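TnpArep for protein (Escherichia coli, PDB 4ER8) binds repeated extragenic palindrome sequences as a monomer and cleaves and recombines the DNA elements in which they cluster. Local coordinates at residues 18-23 with 91-96; 54-59 with 117-122. One frame throughout, in Å; residues are numbered along the deposited sequence.

Contact 1: residues 18-23 with 91-96. With nucleotides of chain B.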
loop_
_atom_site.group_PDB
_atom_site.type_symbol
_atom_site.label_atom_id
_atom_site.label_comp_id
_atom_site.label_asym_id
_atom_site.label_seq_id
_atom_site.Cartn_x
_atom_site.Cartn_y
_atom_site.Cartn_z
ATOM N N VAL A 18 -1.943 3.908 -3.594
ATOM C CA VAL A 18 -2.186 3.752 -5.021
ATOM C C VAL A 18 -3.681 3.423 -5.188
ATOM O O VAL A 18 -4.233 2.496 -4.552
ATOM C CB VAL A 18 -1.328 2.673 -5.580
ATOM C CG1 VAL A 18 -1.733 2.363 -6.955
ATOM C CG2 VAL A 18 0.169 3.051 -5.499
ATOM N N ASN A 19 -4.346 4.227 -6.006
ATOM C CA ASN A 19 -5.766 4.091 -6.199
ATOM C C ASN A 19 -6.076 3.608 -7.579
ATOM O O ASN A 19 -5.428 3.975 -8.560
ATOM C CB ASN A 19 -6.473 5.420 -6.017
ATOM C CG ASN A 19 -6.438 5.924 -4.589
ATOM O OD1 ASN A 19 -5.915 6.999 -4.335
ATOM N ND2 ASN A 19 -7.009 5.170 -3.655
ATOM N N LEU A 20 -7.101 2.772 -7.638
ATOM C CA LEU A 20 -7.735 2.414 -8.880
ATOM C C LEU A 20 -8.578 3.632 -9.237
ATOM O O LEU A 20 -9.158 4.296 -8.326
ATOM C CB LEU A 20 -8.614 1.202 -8.653
ATOM C CG LEU A 20 -8.329 0.023 -9.559
ATOM C CD1 LEU A 20 -6.843 -0.134 -9.817
ATOM C CD2 LEU A 20 -8.893 -1.198 -8.921
ATOM N N ARG A 21 -8.604 3.935 -10.540
ATOM C CA ARG A 21 -9.384 5.032 -11.123
ATOM C C ARG A 21 -10.892 4.969 -10.786
ATOM O O ARG A 21 -11.493 5.983 -10.475
ATOM C CB ARG A 21 -9.165 5.062 -12.642
ATOM C CG ARG A 21 -9.710 6.291 -13.336
ATOM C CD ARG A 21 -8.806 6.748 -14.457
ATOM N NE ARG A 21 -8.439 8.140 -14.205
ATOM C CZ ARG A 21 -7.381 8.729 -14.742
ATOM N NH1 ARG A 21 -6.587 8.073 -15.576
ATOM N NH2 ARG A 21 -7.097 9.970 -14.430
ATOM N N ASN A 22 -11.457 3.760 -10.807
ATOM C CA ASN A 22 -12.907 3.491 -10.644
ATOM C C ASN A 22 -13.336 3.111 -9.193
ATOM O O ASN A 22 -12.969 2.054 -8.659
ATOM C CB ASN A 22 -13.309 2.430 -11.705
ATOM C CG ASN A 22 -14.727 1.866 -11.530
ATOM O OD1 ASN A 22 -15.623 2.462 -10.914
ATOM N ND2 ASN A 22 -14.924 0.685 -12.104
ATOM N N ARG A 23 -14.123 4.000 -8.579
ATOM C CA ARG A 23 -14.570 3.873 -7.194
ATOM C C ARG A 23 -15.296 2.576 -6.912
ATOM O O ARG A 23 -15.152 2.060 -5.816
ATOM C CB ARG A 23 -15.533 5.007 -6.793
ATOM C CG ARG A 23 -15.148 6.373 -7.240
ATOM C CD ARG A 23 -15.989 7.456 -6.538
ATOM N NE ARG A 23 -15.687 7.538 -5.108
ATOM C CZ ARG A 23 -15.639 8.663 -4.382
ATOM N NH1 ARG A 23 -15.854 9.859 -4.944
ATOM N NH2 ARG A 23 -15.366 8.592 -3.075
ATOM N N LYS A 91 -7.282 -1.780 -19.506
ATOM C CA LYS A 91 -6.500 -0.596 -19.887
ATOM C C LYS A 91 -6.891 0.566 -19.012
ATOM O O LYS A 91 -8.084 0.715 -18.695
ATOM C CB LYS A 91 -6.731 -0.198 -21.357
ATOM C CG LYS A 91 -6.221 -1.198 -22.391
ATOM C CD LYS A 91 -7.352 -2.115 -22.917
ATOM C CE LYS A 91 -6.793 -3.306 -23.709
ATOM N NZ LYS A 91 -5.763 -2.892 -24.724
ATOM N N ASN A 92 -5.891 1.375 -18.624
ATOM C CA ASN A 92 -6.134 2.634 -17.913
ATOM C C ASN A 92 -6.917 2.486 -16.591
ATOM O O ASN A 92 -7.829 3.254 -16.292
ATOM C CB ASN A 92 -6.854 3.623 -18.841
ATOM C CG ASN A 92 -7.107 4.964 -18.173
ATOM O OD1 ASN A 92 -6.280 5.441 -17.378
ATOM N ND2 ASN A 92 -8.263 5.579 -18.472
ATOM N N ILE A 93 -6.549 1.500 -15.792
ATOM C CA ILE A 93 -7.243 1.281 -14.524
ATOM C C ILE A 93 -6.743 2.145 -13.357
ATOM O O ILE A 93 -7.516 2.452 -12.463
ATOM C CB ILE A 93 -7.168 -0.196 -14.109
ATOM C CG1 ILE A 93 -5.696 -0.623 -13.889
ATOM C CG2 ILE A 93 -7.909 -1.050 -15.148
ATOM C CD1 ILE A 93 -5.480 -2.116 -13.617
ATOM N N TRP A 94 -5.460 2.514 -13.379
ATOM C CA TRP A 94 -4.794 3.196 -12.264
ATOM C C TRP A 94 -5.062 4.680 -12.160
ATOM O O TRP A 94 -5.008 5.369 -13.158
ATOM C CB TRP A 94 -3.278 3.024 -12.423
ATOM C CG TRP A 94 -2.873 1.575 -12.289
ATOM C CD1 TRP A 94 -2.350 0.761 -13.267
ATOM C CD2 TRP A 94 -3.012 0.756 -11.116
ATOM N NE1 TRP A 94 -2.153 -0.514 -12.763
ATOM C CE2 TRP A 94 -2.542 -0.538 -11.449
ATOM C CE3 TRP A 94 -3.478 0.996 -9.817
ATOM C CZ2 TRP A 94 -2.519 -1.588 -10.526
ATOM C CZ3 TRP A 94 -3.455 -0.047 -8.890
ATOM C CH2 TRP A 94 -2.983 -1.326 -9.253
ATOM N N GLN A 95 -5.287 5.206 -10.960
ATOM C CA GLN A 95 -5.014 6.636 -10.794
ATOM C C GLN A 95 -3.522 6.884 -11.121
ATOM O O GLN A 95 -2.637 6.198 -10.622
ATOM C CB GLN A 95 -5.409 7.199 -9.421
ATOM C CG GLN A 95 -4.663 8.486 -9.062
ATOM C CD GLN A 95 -5.301 9.283 -7.966
ATOM O OE1 GLN A 95 -5.968 8.744 -7.095
ATOM N NE2 GLN A 95 -5.100 10.582 -7.988
ATOM N N PRO A 96 -3.253 7.810 -12.038
ATOM C CA PRO A 96 -1.878 8.076 -12.413
ATOM C C PRO A 96 -1.003 8.362 -11.195
ATOM O O PRO A 96 -1.479 8.858 -10.162
ATOM C CB PRO A 96 -2.014 9.354 -13.275
ATOM C CG PRO A 96 -3.330 9.146 -13.988
ATOM C CD PRO A 96 -4.205 8.582 -12.863
ATOM P P DG B 5 -7.337 12.875 -12.542
ATOM O OP1 DG B 5 -8.623 13.612 -12.703
ATOM O OP2 DG B 5 -7.276 11.454 -12.891
ATOM O "O5'" DG B 5 -6.128 13.529 -13.330
ATOM C "C5'" DG B 5 -4.924 12.805 -13.439
ATOM C "C4'" DG B 5 -4.530 12.793 -14.892
ATOM O "O4'" DG B 5 -5.368 11.829 -15.580
ATOM C "C3'" DG B 5 -4.718 14.096 -15.686
ATOM O "O3'" DG B 5 -3.521 14.334 -16.374
ATOM C "C2'" DG B 5 -5.804 13.766 -16.709
ATOM C "C1'" DG B 5 -5.538 12.292 -16.922
ATOM N N9 DG B 5 -6.553 11.391 -17.450
ATOM C C8 DG B 5 -6.314 10.396 -18.381
ATOM N N7 DG B 5 -7.372 9.657 -18.596
ATOM C C5 DG B 5 -8.349 10.204 -17.735
ATOM C C6 DG B 5 -9.722 9.847 -17.537
ATOM O O6 DG B 5 -10.363 8.942 -18.109
ATOM N N1 DG B 5 -10.379 10.631 -16.578
ATOM C C2 DG B 5 -9.778 11.650 -15.868
ATOM N N2 DG B 5 -10.569 12.294 -14.984
ATOM N N3 DG B 5 -8.506 12.021 -16.060
ATOM C C4 DG B 5 -7.860 11.260 -17.016
ATOM P P DA B 3 0.267 18.724 -4.729
ATOM O OP1 DA B 3 0.771 18.460 -6.078
ATOM O OP2 DA B 3 0.037 20.146 -4.450
ATOM O "O5'" DA B 3 -1.019 17.924 -4.223
ATOM C "C5'" DA B 3 -1.103 16.517 -4.281
ATOM C "C4'" DA B 3 -1.374 16.086 -5.730
ATOM O "O4'" DA B 3 -1.395 14.645 -5.820
ATOM C "C3'" DA B 3 -2.655 16.555 -6.373
ATOM O "O3'" DA B 3 -2.407 16.612 -7.721
ATOM C "C2'" DA B 3 -3.597 15.399 -6.061
ATOM C "C1'" DA B 3 -2.654 14.203 -6.249
ATOM N N9 DA B 3 -2.853 12.983 -5.460
ATOM C C8 DA B 3 -3.298 12.855 -4.173
ATOM N N7 DA B 3 -3.329 11.612 -3.756
ATOM C C5 DA B 3 -2.886 10.874 -4.844
ATOM C C6 DA B 3 -2.694 9.486 -5.052
ATOM N N6 DA B 3 -2.926 8.503 -4.133
ATOM N N1 DA B 3 -2.204 9.134 -6.256
ATOM C C2 DA B 3 -1.962 10.076 -7.154
ATOM N N3 DA B 3 -2.128 11.387 -7.075
ATOM C C4 DA B 3 -2.580 11.715 -5.881
ATOM P P DG B 4 -3.448 17.310 -8.777
ATOM O OP1 DG B 4 -2.615 17.705 -9.932
ATOM O OP2 DG B 4 -4.318 18.255 -8.044
ATOM O "O5'" DG B 4 -4.366 16.140 -9.344
ATOM C "C5'" DG B 4 -3.828 15.005 -9.966
ATOM C "C4'" DG B 4 -4.886 13.918 -9.936
ATOM O "O4'" DG B 4 -5.170 13.667 -8.534
ATOM C "C3'" DG B 4 -6.241 14.257 -10.568
ATOM O "O3'" DG B 4 -6.805 13.062 -11.027
ATOM C "C2'" DG B 4 -7.064 14.760 -9.382
ATOM C "C1'" DG B 4 -6.593 13.780 -8.315
ATOM N N9 DG B 4 -6.795 14.185 -6.911
ATOM C C8 DG B 4 -7.030 15.445 -6.418
ATOM N N7 DG B 4 -7.141 15.513 -5.123
ATOM C C5 DG B 4 -6.960 14.198 -4.717
ATOM C C6 DG B 4 -6.952 13.624 -3.399
ATOM O O6 DG B 4 -7.128 14.228 -2.312
ATOM N N1 DG B 4 -6.710 12.237 -3.389
ATOM C C2 DG B 4 -6.477 11.518 -4.514
ATOM N N2 DG B 4 -6.298 10.207 -4.330
ATOM N N3 DG B 4 -6.481 12.032 -5.754
ATOM C C4 DG B 4 -6.728 13.377 -5.791
#

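Contact 2: residues 54-59 with 117-122. With NI (nickel (II) ion), chain C.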
loop_
_atom_site.group_PDB
_atom_site.type_symbol
_atom_site.label_atom_id
_atom_site.label_comp_id
_atom_site.label_asym_id
_atom_site.label_seq_id
_atom_site.Cartn_x
_atom_site.Cartn_y
_atom_site.Cartn_z
ATOM N N VAL A 54 -1.814 -2.981 2.851
ATOM C CA VAL A 54 -3.188 -3.452 2.655
ATOM C C VAL A 54 -3.587 -3.344 1.195
ATOM O O VAL A 54 -3.181 -2.421 0.477
ATOM C CB VAL A 54 -4.266 -2.589 3.296
ATOM C CG1 VAL A 54 -4.672 -3.106 4.606
ATOM C CG2 VAL A 54 -3.880 -1.121 3.296
ATOM N N VAL A 55 -4.463 -4.245 0.790
ATOM C CA VAL A 55 -5.149 -4.106 -0.470
ATOM C C VAL A 55 -6.638 -3.961 -0.208
ATOM O O VAL A 55 -7.250 -4.759 0.493
ATOM C CB VAL A 55 -4.965 -5.339 -1.293
ATOM C CG1 VAL A 55 -5.689 -5.165 -2.641
ATOM C CG2 VAL A 55 -3.469 -5.635 -1.441
ATOM N N LEU A 56 -7.231 -2.947 -0.793
ATOM C CA LEU A 56 -8.647 -2.820 -0.666
ATOM C C LEU A 56 -9.188 -3.196 -2.028
ATOM O O LEU A 56 -8.387 -3.469 -2.942
ATOM C CB LEU A 56 -9.032 -1.429 -0.158
ATOM C CG LEU A 56 -8.576 -1.469 1.315
ATOM C CD1 LEU A 56 -7.319 -0.642 1.572
ATOM C CD2 LEU A 56 -9.674 -1.114 2.297
ATOM N N PRO A 57 -10.522 -3.281 -2.173
ATOM C CA PRO A 57 -10.994 -3.692 -3.488
ATOM C C PRO A 57 -10.554 -2.720 -4.552
ATOM O O PRO A 57 -10.218 -3.149 -5.653
ATOM C CB PRO A 57 -12.514 -3.670 -3.346
ATOM C CG PRO A 57 -12.765 -3.697 -1.844
ATOM C CD PRO A 57 -11.625 -2.951 -1.254
ATOM N N GLU A 58 -10.490 -1.431 -4.223
ATOM C CA GLU A 58 -10.163 -0.404 -5.236
ATOM C C GLU A 58 -8.971 0.532 -4.985
ATOM O O GLU A 58 -8.846 1.527 -5.690
ATOM C CB GLU A 58 -11.398 0.456 -5.551
ATOM C CG GLU A 58 -12.204 0.871 -4.315
ATOM C CD GLU A 58 -11.360 1.546 -3.264
ATOM O OE1 GLU A 58 -11.093 0.932 -2.211
ATOM O OE2 GLU A 58 -10.954 2.696 -3.483
ATOM N N HIS A 59 -8.108 0.235 -4.015
ATOM C CA HIS A 59 -6.897 1.025 -3.757
ATOM C C HIS A 59 -6.077 0.299 -2.723
ATOM O O HIS A 59 -6.545 -0.678 -2.125
ATOM C CB HIS A 59 -7.240 2.447 -3.267
ATOM C CG HIS A 59 -7.637 2.550 -1.822
ATOM N ND1 HIS A 59 -8.825 2.049 -1.327
ATOM C CD2 HIS A 59 -7.033 3.175 -0.777
ATOM C CE1 HIS A 59 -8.924 2.348 -0.037
ATOM N NE2 HIS A 59 -7.839 3.014 0.325
ATOM N N TYR A 117 -3.304 -1.022 8.732
ATOM C CA TYR A 117 -4.114 -2.136 9.204
ATOM C C TYR A 117 -5.528 -1.724 9.625
ATOM O O TYR A 117 -6.447 -2.533 9.536
ATOM C CB TYR A 117 -3.401 -2.967 10.305
ATOM C CG TYR A 117 -2.073 -3.558 9.834
ATOM C CD1 TYR A 117 -0.937 -3.575 10.666
ATOM C CD2 TYR A 117 -1.937 -4.068 8.536
ATOM C CE1 TYR A 117 0.289 -4.095 10.199
ATOM C CE2 TYR A 117 -0.735 -4.589 8.082
ATOM C CZ TYR A 117 0.374 -4.589 8.903
ATOM O OH TYR A 117 1.561 -5.111 8.412
ATOM N N ILE A 118 -5.705 -0.485 10.074
ATOM C CA ILE A 118 -7.032 0.034 10.396
ATOM C C ILE A 118 -7.863 0.363 9.168
ATOM O O ILE A 118 -9.079 0.502 9.233
ATOM C CB ILE A 118 -6.930 1.292 11.242
ATOM C CG1 ILE A 118 -6.708 0.905 12.695
ATOM C CG2 ILE A 118 -8.184 2.122 11.169
ATOM C CD1 ILE A 118 -6.007 2.022 13.491
ATOM N N ASN A 119 -7.202 0.511 8.042
ATOM C CA ASN A 119 -7.874 1.084 6.905
ATOM C C ASN A 119 -9.170 0.336 6.506
ATOM O O ASN A 119 -10.221 0.958 6.289
ATOM C CB ASN A 119 -6.915 1.172 5.742
ATOM C CG ASN A 119 -7.149 2.362 4.934
ATOM O OD1 ASN A 119 -7.134 2.307 3.705
ATOM N ND2 ASN A 119 -7.382 3.483 5.607
ATOM N N PRO A 120 -9.102 -1.006 6.433
ATOM C CA PRO A 120 -10.316 -1.723 5.982
ATOM C C PRO A 120 -11.518 -1.313 6.809
ATOM O O PRO A 120 -12.674 -1.377 6.333
ATOM C CB PRO A 120 -9.966 -3.173 6.214
ATOM C CG PRO A 120 -8.442 -3.206 5.960
ATOM C CD PRO A 120 -7.916 -1.883 6.515
ATOM N N VAL A 121 -11.246 -0.847 8.029
ATOM C CA VAL A 121 -12.314 -0.507 8.969
ATOM C C VAL A 121 -12.735 0.907 8.689
ATOM O O VAL A 121 -13.908 1.166 8.533
ATOM C CB VAL A 121 -11.884 -0.707 10.451
ATOM C CG1 VAL A 121 -12.808 0.010 11.442
ATOM C CG2 VAL A 121 -11.816 -2.154 10.767
ATOM N N LYS A 122 -11.789 1.826 8.606
ATOM C CA LYS A 122 -12.117 3.197 8.163
ATOM C C LYS A 122 -12.968 3.205 6.885
ATOM O O LYS A 122 -13.822 4.040 6.729
ATOM C CB LYS A 122 -10.831 4.021 7.948
ATOM C CG LYS A 122 -11.027 5.416 7.360
ATOM C CD LYS A 122 -9.698 6.034 6.873
ATOM C CE LYS A 122 -9.853 7.519 6.527
ATOM N NZ LYS A 122 -10.190 8.430 7.683
HETATM NI NI NI C . -7.553 3.831 2.226
#

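Contact 1: residues 18-23 with 91-96
CG of Arg21 and CG of Gln95 each lie anti to the backbone N (chi1 -169° and 158°), and both side chains run from there to bound DNA. Arg21, bent further along its chain, brings NH1 to OD1 of Asn92 at 3.2 Å, a hydrogen bond that lies in the guanidinium plane and uses a lone pair of the amide oxygen. CD of Pro96 packs over one guanidinium face and the base of DG5 of chain B over the opposite one. Just past the end of strand 13-19, in the RNA-recognition-motif-like sheet of this HUH nuclease, Leu20 and Trp94 form a single beta bridge: Gln95 N donates to Asn19 O and Arg21 N to Ile93 O. CD1 of Leu20 sits over a face of the Trp94 indole, a CH-pi contact 3.9 Å from the centroid of the six-membered ring, while NE1 of Trp94 is bonded to Lys81 O. Gln95, extended beyond CG, grips the guanine of DG4 of chain B twice, OE1 accepting from N2 at 3.1 Å and NE2 donating to N3 at 3.0 Å. An alanine here would probably leave N3 of that guanine without this donor and N2 without this acceptor.

Contact 2: residues 54-59 with 117-122
The imidazole of His59 and the amide of Asn119 reach toward each other tip to tip and meet at a nickel ion, which both bind, their planes 73° apart. Over one face of the imidazole lies CD1 of Leu56, offset toward the rim, and at the edge, in the ring plane, sits OE1 of Glu58. This is the metal site of an HUH nuclease: His59 and His61 are the two histidines of the motif, on strand 59-65, and helix 106-122 supplies Asn119. NE2 of His59 binds the nickel at 2.1 Å and OD1 of Asn119 at 2.2 Å; His61, His123 and Glu161 complete the site. The other ring nitrogen, ND1, donates to Glu58 OE1 at 2.7 Å, a second-shell bond that fixes the rotation of the imidazole, and Glu58 is itself held by a salt bridge to Arg162. Leu56 N bonds to His59 O where the chain turns between strands 49-55 and 59-65. Beside the metal the contact is apolar and buried. Val54 sends CG1 across to CD of Pro120 at 4.0 Å, packing strand 49-55 against the helix where it is kinked at this proline, which has no N-H to offer the preceding turn. Leu56 straddles both environments: its side chain crosses that of Asn119 at about a right angle, CD1 coming 3.6 Å from OD1 of Asn119, while CD2 rests 3.8 Å from CA of Pro120.

Overall arrangement
Contact 1 holds DNA, contact 2 holds metal, and their centres are 15 Å apart. They meet directly: Leu20 N lies 2.9 Å from Glu58 O, a probable backbone hydrogen bond that ties the end of strand 13-19 to the turn leading into its neighbour, strand 59-65. Asn19 packs on His59, and the side chain of Asn19 is about 6 Å from the nickel. In turn, the nearest atom of contact 2 is about 7 Å from the bound nucleic acid. The C-terminal region spans both sites, since Glu161 binds the metal while Arg162 pairs with Glu58 and makes a weak hydrogen bond to Leu20 O. The loop that reads the guanine, 91-96, is tied to the end of strand 13-19, in the same sheet that carries the two metal-binding histidines.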